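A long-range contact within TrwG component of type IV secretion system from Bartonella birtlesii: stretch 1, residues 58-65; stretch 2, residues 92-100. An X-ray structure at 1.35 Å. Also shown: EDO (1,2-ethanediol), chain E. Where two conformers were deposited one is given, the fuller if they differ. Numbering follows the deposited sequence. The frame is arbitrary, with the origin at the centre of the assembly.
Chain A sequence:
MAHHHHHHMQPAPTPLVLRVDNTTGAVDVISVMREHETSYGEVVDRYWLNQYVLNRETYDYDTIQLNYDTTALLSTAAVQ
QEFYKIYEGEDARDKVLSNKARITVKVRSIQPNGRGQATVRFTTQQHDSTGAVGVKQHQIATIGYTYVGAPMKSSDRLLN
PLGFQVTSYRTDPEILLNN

Stretch 1, residues 58-65: TYDYDTIQ
Stretch 2 (92-100) ARDKVLSNK

Stretch 2 is a short helix, Arg93 to Leu97, that ends in a turn and packs against stretch 1 around Tyr59, burying 341 Å² in all. Stretch 1 is extended at Tyr59 (phi/psi -118/116) and Asp60 (-154/114), then bends at Tyr61 (-54/-34); Thr63 N bonds to Asp60 O (2.9 Å) before a helix begins at Ile64. In stretch 2, Ala92 is the N-cap residue, its O accepting from Val96 N (3.0 Å). Arg93 (chi1 and chi2 t) points toward stretch 1 and lays its aliphatic portion beside Tyr59, CG lying 3.8 Å from Tyr59 CD1. Its NE donates to O1 of an ethanediol (3.2 Å), probably from the crystallisation liquor, while a water accepts from Arg93 NH1 (2.7 Å) and donates to Thr58 O (3.0 Å), bridging the Arg93 side chain to the stretch 1 backbone, weakly at the Thr58 end.

The CA-to-CB bond of Asp94 runs sideways and, with chi1 p, the carboxylate stays out of the contact; the close approaches are from CA, 3.3 Å from Tyr59 OH, and CB, 4.3 Å from Ile64 CD1. Leu97 (m, t) covers one face of the Tyr59 ring: CB approaches Tyr59 CE2 at 3.5 Å, and CD1 makes a CH-pi contact 4.0 Å from the ring centroid. The Tyr59 ring (chi1 t, chi2 84°) carries its hydroxyl to the end of the helix.

There Ser98 leaves helical geometry with positive phi (49/-134), in a type II' turn closed by Lys100 N to Leu97 O (2.8 Å). Tyr59 OH donates to Ser98 O at 2.7 Å, near the ring plane, the sole direct hydrogen bond between the stretches. Asn99 (-105/24, chi1 p) sets the register, its CA 5.2 Å from Tyr61 CA. Its CB sits over one face of the Tyr61 ring (chi1 t, chi2 78°), 3.6 Å from the centroid. Asn99 OD1 accepts from Lys100 NZ (2.7 Å).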

# COMPACT_ATOMS: atom_id res chain seq x y z
N THR A 58 -5.14 -10.13 6.06
CA THR A 58 -4.44 -10.94 5.06
C THR A 58 -3.29 -11.69 5.68
O THR A 58 -2.55 -11.10 6.49
CB THR A 58 -3.87 -10.06 3.93
OG1 THR A 58 -4.96 -9.48 3.19
CG2 THR A 58 -2.97 -10.85 2.99
N TYR A 59 -3.15 -12.97 5.35
CA TYR A 59 -1.92 -13.69 5.68
C TYR A 59 -1.30 -14.14 4.38
O TYR A 59 -1.87 -14.96 3.67
CB TYR A 59 -2.13 -14.90 6.62
CG TYR A 59 -0.79 -15.49 6.95
CD1 TYR A 59 -0.02 -14.98 7.97
CD2 TYR A 59 -0.25 -16.52 6.17
CE1 TYR A 59 1.23 -15.47 8.24
CE2 TYR A 59 1.01 -17.02 6.43
CZ TYR A 59 1.74 -16.50 7.47
OH TYR A 59 3.02 -16.95 7.75
N ASP A 60 -0.12 -13.62 4.07
CA ASP A 60 0.56 -14.00 2.84
C ASP A 60 2.03 -13.79 3.10
O ASP A 60 2.47 -12.66 3.25
CB ASP A 60 0.05 -13.15 1.67
CG ASP A 60 0.64 -13.54 0.33
OD1 ASP A 60 1.64 -14.26 0.28
OD2 ASP A 60 0.04 -13.07 -0.67
N TYR A 61 2.81 -14.86 3.12
CA TYR A 61 4.24 -14.81 3.38
C TYR A 61 4.94 -13.84 2.45
O TYR A 61 5.93 -13.20 2.83
CB TYR A 61 4.78 -16.22 3.18
CG TYR A 61 6.18 -16.49 3.64
CD1 TYR A 61 6.46 -16.70 4.98
CD2 TYR A 61 7.23 -16.59 2.72
CE1 TYR A 61 7.74 -16.97 5.41
CE2 TYR A 61 8.52 -16.86 3.14
CZ TYR A 61 8.77 -17.05 4.48
OH TYR A 61 10.04 -17.32 4.92
N ASP A 62 4.44 -13.74 1.22
CA ASP A 62 5.03 -12.85 0.21
C ASP A 62 4.91 -11.38 0.58
O ASP A 62 5.72 -10.57 0.10
CB ASP A 62 4.40 -13.05 -1.17
CG ASP A 62 4.66 -14.43 -1.75
OD1 ASP A 62 5.57 -15.13 -1.28
OD2 ASP A 62 3.90 -14.77 -2.67
N THR A 63 3.91 -11.00 1.37
CA THR A 63 3.68 -9.59 1.69
C THR A 63 3.61 -9.35 3.19
O THR A 63 3.31 -8.23 3.61
CB THR A 63 2.40 -9.07 1.01
OG1 THR A 63 1.26 -9.81 1.47
CG2 THR A 63 2.51 -9.18 -0.51
N ILE A 64 3.96 -10.34 4.01
CA ILE A 64 3.70 -10.19 5.44
C ILE A 64 4.53 -9.07 6.11
O ILE A 64 4.01 -8.40 7.00
CB ILE A 64 3.76 -11.54 6.20
CG1 ILE A 64 3.24 -11.39 7.62
CG2 ILE A 64 5.17 -12.08 6.27
CD1 ILE A 64 3.12 -12.72 8.33
N GLN A 65 5.76 -8.84 5.69
CA GLN A 65 6.51 -7.72 6.27
C GLN A 65 5.75 -6.38 6.13
O GLN A 65 5.56 -5.63 7.08
CB GLN A 65 7.90 -7.63 5.65
CG GLN A 65 8.77 -6.58 6.31
CD GLN A 65 9.22 -7.00 7.68
OE1 GLN A 65 8.75 -6.53 8.72
NE2 GLN A 65 10.11 -7.96 7.68
N ALA A 92 1.81 -18.62 17.22
CA ALA A 92 2.03 -17.43 16.38
C ALA A 92 1.68 -17.76 14.94
O ALA A 92 2.13 -18.78 14.40
CB ALA A 92 3.46 -16.97 16.45
N ARG A 93 0.90 -16.91 14.31
CA ARG A 93 0.34 -17.23 12.99
C ARG A 93 1.43 -17.46 11.94
O ARG A 93 1.31 -18.38 11.11
CB ARG A 93 -0.63 -16.14 12.54
CG ARG A 93 -1.31 -16.43 11.21
CD ARG A 93 -2.39 -15.43 10.88
NE ARG A 93 -3.51 -15.50 11.84
CZ ARG A 93 -4.42 -14.56 12.02
NH1 ARG A 93 -4.42 -13.44 11.33
NH2 ARG A 93 -5.35 -14.75 12.95
N ASP A 94 2.51 -16.69 11.98
CA ASP A 94 3.61 -16.89 11.04
C ASP A 94 4.34 -18.20 11.28
O ASP A 94 4.81 -18.82 10.33
CB ASP A 94 4.59 -15.71 11.05
CG ASP A 94 5.26 -15.49 12.40
OD1 ASP A 94 4.60 -15.64 13.44
OD2 ASP A 94 6.47 -15.19 12.38
N LYS A 95 4.44 -18.63 12.54
CA LYS A 95 5.10 -19.89 12.86
C LYS A 95 4.25 -21.05 12.37
O LYS A 95 4.76 -22.05 11.83
CB LYS A 95 5.29 -20.01 14.38
N VAL A 96 2.94 -20.95 12.55
CA VAL A 96 2.02 -22.03 12.23
C VAL A 96 1.77 -22.15 10.71
O VAL A 96 1.80 -23.25 10.15
CB VAL A 96 0.68 -21.85 12.97
CG1 VAL A 96 -0.32 -22.91 12.54
CG2 VAL A 96 0.91 -21.91 14.49
N LEU A 97 1.52 -21.04 10.04
CA LEU A 97 1.24 -21.06 8.61
C LEU A 97 2.49 -20.96 7.75
O LEU A 97 2.46 -21.44 6.62
CB LEU A 97 0.26 -19.95 8.23
CG LEU A 97 -1.09 -19.99 8.95
CD1 LEU A 97 -1.98 -18.86 8.43
CD2 LEU A 97 -1.76 -21.35 8.79
N SER A 98 3.56 -20.34 8.25
CA SER A 98 4.79 -20.22 7.49
C SER A 98 4.50 -19.70 6.08
O SER A 98 3.73 -18.76 5.88
CB SER A 98 5.51 -21.58 7.49
OG SER A 98 6.78 -21.52 6.87
N ASN A 99 5.10 -20.31 5.07
CA ASN A 99 4.77 -19.99 3.69
C ASN A 99 3.91 -21.09 3.09
O ASN A 99 3.84 -21.23 1.87
CB ASN A 99 6.03 -19.79 2.86
CG ASN A 99 6.85 -21.05 2.71
OD1 ASN A 99 6.72 -21.99 3.48
ND2 ASN A 99 7.72 -21.06 1.71
N LYS A 100 3.21 -21.84 3.94
CA LYS A 100 2.45 -23.00 3.49
C LYS A 100 0.96 -22.76 3.43
O LYS A 100 0.19 -23.65 3.13
CB LYS A 100 2.77 -24.18 4.41
CG LYS A 100 4.25 -24.59 4.41
CD LYS A 100 4.77 -24.88 3.01
CE LYS A 100 6.14 -25.55 3.00
NZ LYS A 100 7.26 -24.63 3.30
C1 EDO E . -3.59 -19.55 12.18
O1 EDO E . -3.50 -18.47 13.12
C2 EDO E . -4.70 -19.20 11.19
O2 EDO E . -5.94 -19.03 11.88
O HOH W 1 -3.55 -12.82 8.80